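Sugar-binding transcriptional regulator, LacI family (Enterococcus faecalis, PDB 3CS3) probably acts as a sugar-responsive transcription factor of the LacI family, its periplasmic-binding-protein-like region expected to sense a ligand and modulate DNA binding. Local coordinates at residues G29-L34 with G236-A240; G80-L86 with N94-L99. One frame throughout, in Å; residues are numbered along the deposited sequence. Where two conformers were deposited one is given.

Contact 1: G29-L34 with G236-A240; sequences GIKKGL and GMVAA
Gly-29 and Gly-236 meet backbone to backbone, their carbonyl carbons (C to C) 3.5 Å apart, where two helix segments cross at -40° with their axes only 7.0 Å from each other. Gly-29 and Gly-33, four residues apart, form a GxxxG-like face that presents bare backbone to the other helix, as Gly-236 does in return. Because no side chain stands between the backbones, two CA-H...O contacts run in opposite directions between the helices, Met-237 CA to Gly-29 O at 3.5 Å and Ile-30 CA to Gly-236 O at 3.4 Å. Ala-240 continues the close part: its small CB points into the facing helix, 3.5 Å from Ile-30 O, and lies against Gly-33 CA and Leu-34 CG. Ile-30 passes its CG1 branch over Gly-236, 3.6 Å from the CA. Ile-30 and Leu-34 also reach Val-13 and Ile-11 of strand 10-15, so this flank is apolar and buried, both helices lying on the same side of the mixed sheet. The other flank is looser. There Met-237, bent at chi2 and chi3, has Lys-32 beside it in one of the lysine's two modelled positions, a less certain contact. No conventional hydrogen bond joins the segments, so their association rests on close van der Waals packing of glycine and alanine, flanked by larger apolar side chains, with the two weak CA-H...O contacts.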
# COMPACT_ATOMS: atom_id res chain seq x y z
N GLY A 29 3.24 10.55 7.77
CA GLY A 29 4.23 11.44 8.35
C GLY A 29 4.46 12.67 7.50
O GLY A 29 4.60 13.78 8.03
N ILE A 30 4.50 12.48 6.18
CA ILE A 30 4.57 13.59 5.22
C ILE A 30 3.34 14.50 5.39
O ILE A 30 3.50 15.72 5.60
CB ILE A 30 4.72 13.10 3.75
CG1 ILE A 30 6.05 12.37 3.54
CG2 ILE A 30 4.67 14.27 2.78
CD1 ILE A 30 6.26 11.79 2.13
N LYS A 31 2.15 13.90 5.34
CA LYS A 31 0.88 14.61 5.54
C LYS A 31 0.83 15.48 6.79
O LYS A 31 0.45 16.64 6.72
CB LYS A 31 -0.28 13.62 5.59
CG LYS A 31 -1.13 13.56 4.33
CD LYS A 31 -2.21 12.47 4.42
CE LYS A 31 -3.12 12.63 5.64
NZ LYS A 31 -4.10 13.75 5.52
N LYS A 32 1.21 14.89 7.93
CA LYS A 32 1.17 15.57 9.22
C LYS A 32 2.17 16.72 9.28
O LYS A 32 1.86 17.78 9.84
CB LYS A 32 1.42 14.58 10.37
CG LYS A 32 0.81 15.00 11.72
CD LYS A 32 1.81 15.75 12.61
CE LYS A 32 1.17 16.21 13.92
NZ LYS A 32 0.26 17.38 13.74
N GLY A 33 3.34 16.52 8.69
CA GLY A 33 4.38 17.55 8.67
C GLY A 33 4.01 18.71 7.76
O GLY A 33 4.31 19.86 8.08
N LEU A 34 3.36 18.40 6.65
CA LEU A 34 2.94 19.42 5.69
C LEU A 34 1.72 20.22 6.16
O LEU A 34 1.64 21.42 5.89
CB LEU A 34 2.66 18.79 4.32
CG LEU A 34 3.86 18.26 3.51
CD1 LEU A 34 3.37 17.69 2.19
CD2 LEU A 34 4.88 19.35 3.28
N GLY A 236 9.04 10.53 6.97
CA GLY A 236 8.09 11.43 6.34
C GLY A 236 7.96 12.82 6.96
O GLY A 236 7.82 13.81 6.24
N MET A 237 8.00 12.89 8.29
CA MET A 237 7.90 14.14 9.02
C MET A 237 9.09 15.06 8.73
O MET A 237 8.91 16.24 8.44
CB MET A 237 7.81 13.87 10.53
CG MET A 237 7.22 15.03 11.34
SD MET A 237 5.45 14.86 11.67
CE MET A 237 5.50 14.05 13.27
N VAL A 238 10.30 14.48 8.81
CA VAL A 238 11.55 15.19 8.53
C VAL A 238 11.64 15.61 7.06
O VAL A 238 12.13 16.70 6.76
CB VAL A 238 12.80 14.34 8.96
CG1 VAL A 238 14.09 14.96 8.49
CG2 VAL A 238 12.84 14.19 10.47
N ALA A 239 11.15 14.76 6.16
CA ALA A 239 11.11 15.11 4.72
C ALA A 239 10.18 16.29 4.45
O ALA A 239 10.53 17.18 3.67
CB ALA A 239 10.70 13.92 3.89
N ALA A 240 9.02 16.29 5.11
CA ALA A 240 8.05 17.39 5.03
C ALA A 240 8.60 18.71 5.57
O ALA A 240 8.39 19.76 4.97
CB ALA A 240 6.77 17.01 5.73

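Contact 2: G80-L86 with N94-L99. With SO4 (sulfate ion), chain B; SO4 (sulfate ion), chain E.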
# COMPACT_ATOMS: atom_id res chain seq x y z
N GLY A 80 13.36 26.39 -10.47
CA GLY A 80 12.88 27.04 -9.25
C GLY A 80 12.18 26.16 -8.22
O GLY A 80 11.87 26.64 -7.12
N HIS A 81 11.93 24.90 -8.56
CA HIS A 81 11.26 23.98 -7.63
C HIS A 81 12.23 23.35 -6.65
O HIS A 81 13.33 22.94 -7.02
CB HIS A 81 10.52 22.88 -8.39
CG HIS A 81 9.42 23.38 -9.27
ND1 HIS A 81 9.61 23.66 -10.61
CD2 HIS A 81 8.12 23.63 -9.02
CE1 HIS A 81 8.47 24.07 -11.13
NE2 HIS A 81 7.55 24.06 -10.19
N SER A 82 11.80 23.27 -5.39
CA SER A 82 12.59 22.64 -4.33
C SER A 82 12.32 21.14 -4.28
O SER A 82 11.18 20.72 -4.44
CB SER A 82 12.26 23.28 -2.99
OG SER A 82 12.77 24.59 -2.95
N ILE A 83 13.36 20.35 -4.06
CA ILE A 83 13.23 18.89 -4.03
C ILE A 83 13.92 18.24 -2.83
O ILE A 83 15.04 18.58 -2.49
CB ILE A 83 13.74 18.24 -5.36
CG1 ILE A 83 12.94 18.76 -6.56
CG2 ILE A 83 13.59 16.73 -5.32
CD1 ILE A 83 13.70 18.76 -7.84
N VAL A 84 13.22 17.32 -2.17
CA VAL A 84 13.86 16.44 -1.18
C VAL A 84 13.91 15.00 -1.73
O VAL A 84 12.89 14.43 -2.10
CB VAL A 84 13.16 16.51 0.20
CG1 VAL A 84 13.77 15.52 1.16
CG2 VAL A 84 13.30 17.91 0.77
N VAL A 85 15.11 14.45 -1.81
CA VAL A 85 15.29 13.07 -2.23
C VAL A 85 15.44 12.14 -1.03
O VAL A 85 16.10 12.48 -0.04
CB VAL A 85 16.47 12.89 -3.24
CG1 VAL A 85 16.10 13.45 -4.60
CG2 VAL A 85 17.74 13.53 -2.72
N LEU A 86 14.80 10.98 -1.13
CA LEU A 86 14.79 9.99 -0.07
C LEU A 86 15.51 8.73 -0.52
O LEU A 86 15.55 7.73 0.21
CB LEU A 86 13.35 9.65 0.31
CG LEU A 86 12.32 10.73 0.67
CD1 LEU A 86 11.11 10.05 1.29
CD2 LEU A 86 12.87 11.78 1.63
N ASN A 94 19.03 23.59 -4.32
CA ASN A 94 17.58 23.32 -4.32
C ASN A 94 17.18 21.86 -4.05
O ASN A 94 15.99 21.53 -4.06
CB ASN A 94 16.88 23.85 -5.58
CG ASN A 94 16.16 25.15 -5.33
OD1 ASN A 94 15.61 25.39 -4.25
ND2 ASN A 94 16.15 26.01 -6.35
N ILE A 95 18.16 20.99 -3.80
CA ILE A 95 17.88 19.61 -3.44
C ILE A 95 18.50 19.25 -2.08
O ILE A 95 19.64 19.62 -1.80
CB ILE A 95 18.31 18.60 -4.54
CG1 ILE A 95 17.85 19.08 -5.93
CG2 ILE A 95 17.73 17.21 -4.26
CD1 ILE A 95 18.38 18.27 -7.10
N ARG A 96 17.73 18.57 -1.24
CA ARG A 96 18.24 18.03 0.02
C ARG A 96 17.95 16.54 0.13
O ARG A 96 17.15 16.02 -0.63
CB ARG A 96 17.63 18.77 1.21
CG ARG A 96 18.03 20.23 1.29
CD ARG A 96 19.54 20.42 1.49
NE ARG A 96 19.81 21.82 1.76
CZ ARG A 96 20.10 22.73 0.83
NH1 ARG A 96 20.21 22.37 -0.44
NH2 ARG A 96 20.30 23.99 1.18
N GLN A 97 18.60 15.87 1.08
CA GLN A 97 18.48 14.42 1.26
C GLN A 97 17.95 14.07 2.63
O GLN A 97 18.42 14.59 3.63
CB GLN A 97 19.84 13.74 1.12
CG GLN A 97 20.65 14.10 -0.10
CD GLN A 97 22.14 13.82 0.08
OE1 GLN A 97 22.96 14.23 -0.73
NE2 GLN A 97 22.49 13.13 1.17
N VAL A 98 16.96 13.18 2.68
CA VAL A 98 16.59 12.51 3.93
C VAL A 98 16.66 11.01 3.68
O VAL A 98 15.71 10.41 3.18
CB VAL A 98 15.20 12.93 4.49
CG1 VAL A 98 15.00 12.33 5.88
CG2 VAL A 98 15.08 14.44 4.58
N LEU A 99 17.79 10.41 4.04
CA LEU A 99 18.10 9.04 3.64
C LEU A 99 18.09 8.08 4.82
O LEU A 99 18.32 8.48 5.95
CB LEU A 99 19.47 8.99 2.96
CG LEU A 99 19.73 9.94 1.79
CD1 LEU A 99 21.13 9.73 1.26
CD2 LEU A 99 18.71 9.75 0.67
S SO4 B . 20.30 25.86 -1.79
O1 SO4 B . 20.93 26.86 -2.64
O2 SO4 B . 18.92 25.67 -2.22
O3 SO4 B . 21.04 24.61 -1.89
O4 SO4 B . 20.31 26.32 -0.40
S SO4 E . 21.44 24.24 4.47
O1 SO4 E . 21.77 22.82 4.29
O2 SO4 E . 20.08 24.50 4.02
O3 SO4 E . 21.56 24.59 5.88
O4 SO4 E . 22.38 25.04 3.69
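Strand 82-85 lies parallel to strand 95-99, with Ile-83, Val-84 and Val-85 paired with Ile-95, Arg-96 and Gln-97, and four nearly straight backbone hydrogen bonds zip them together, from Ile-83 N to Asn-94 O (2.9 Å) through to Val-98 N to Val-85 O (2.9 Å). Just before the pairing, Ser-82 OG donates a longer bond of 3.2 Å to Asn-94 OD1, arriving 45° above the amide's carbonyl plane. On one face the branched Ile-83, Val-85 and Ile-95 suit a buried sheet: Ile-95 CG2 sits 4.0 Å from Val-85 CG2, which also touches the CG methylene of Gln-97. On the other face Val-84 CG1 meets Val-98 CG2 at 3.8 Å, and Leu-86 CD2 lies beside Val-98 CB. Arg-96 starts from that second face, but a bend at chi2 (-63°) turns its long chain off toward two sulfate ions, probably from the crystallisation liquor. Its NH1 grips O3 of the chain B sulfate at 2.8 Å and also bonds to Ile-95 O, while NH2 bridges both anions, reaching O2 of the chain E sulfate at 2.9 Å; these bonds probably hold the guanidinium's rotation. Asn-94 N adds a bond to the chain B ion. The pair lies inside the mixed sheet between strands 60-64 and 255-262, with helix 70-78 on Ile-83 and Ile-95 and helix 232-247 on Leu-86, Arg-96 and Val-98, the alpha/beta sandwich that marks periplasmic-binding-protein-like domains of the LacI family.

How the contacts relate
The two contacts lie about 13 Å apart, centre to centre, in the part of the chain built round the mixed, largely parallel sheet. Contact 1 joins helices 23-35 and 232-247, one early and one late in the sequence; contact 2 joins neighbouring strands and is nested along the chain within the loop that contact 1 closes. They meet directly through helix 232-247, where Ala-239 CB packs against Leu-86 CD2 at 3.8 Å and Val-238 CG1 against Val-98 CG1 at the same distance. In that helix Gly-236 and Ala-240 face helix 23-35, while Val-238 and Ala-239 face the strands, bringing an early and a late part of the chain together in one domain.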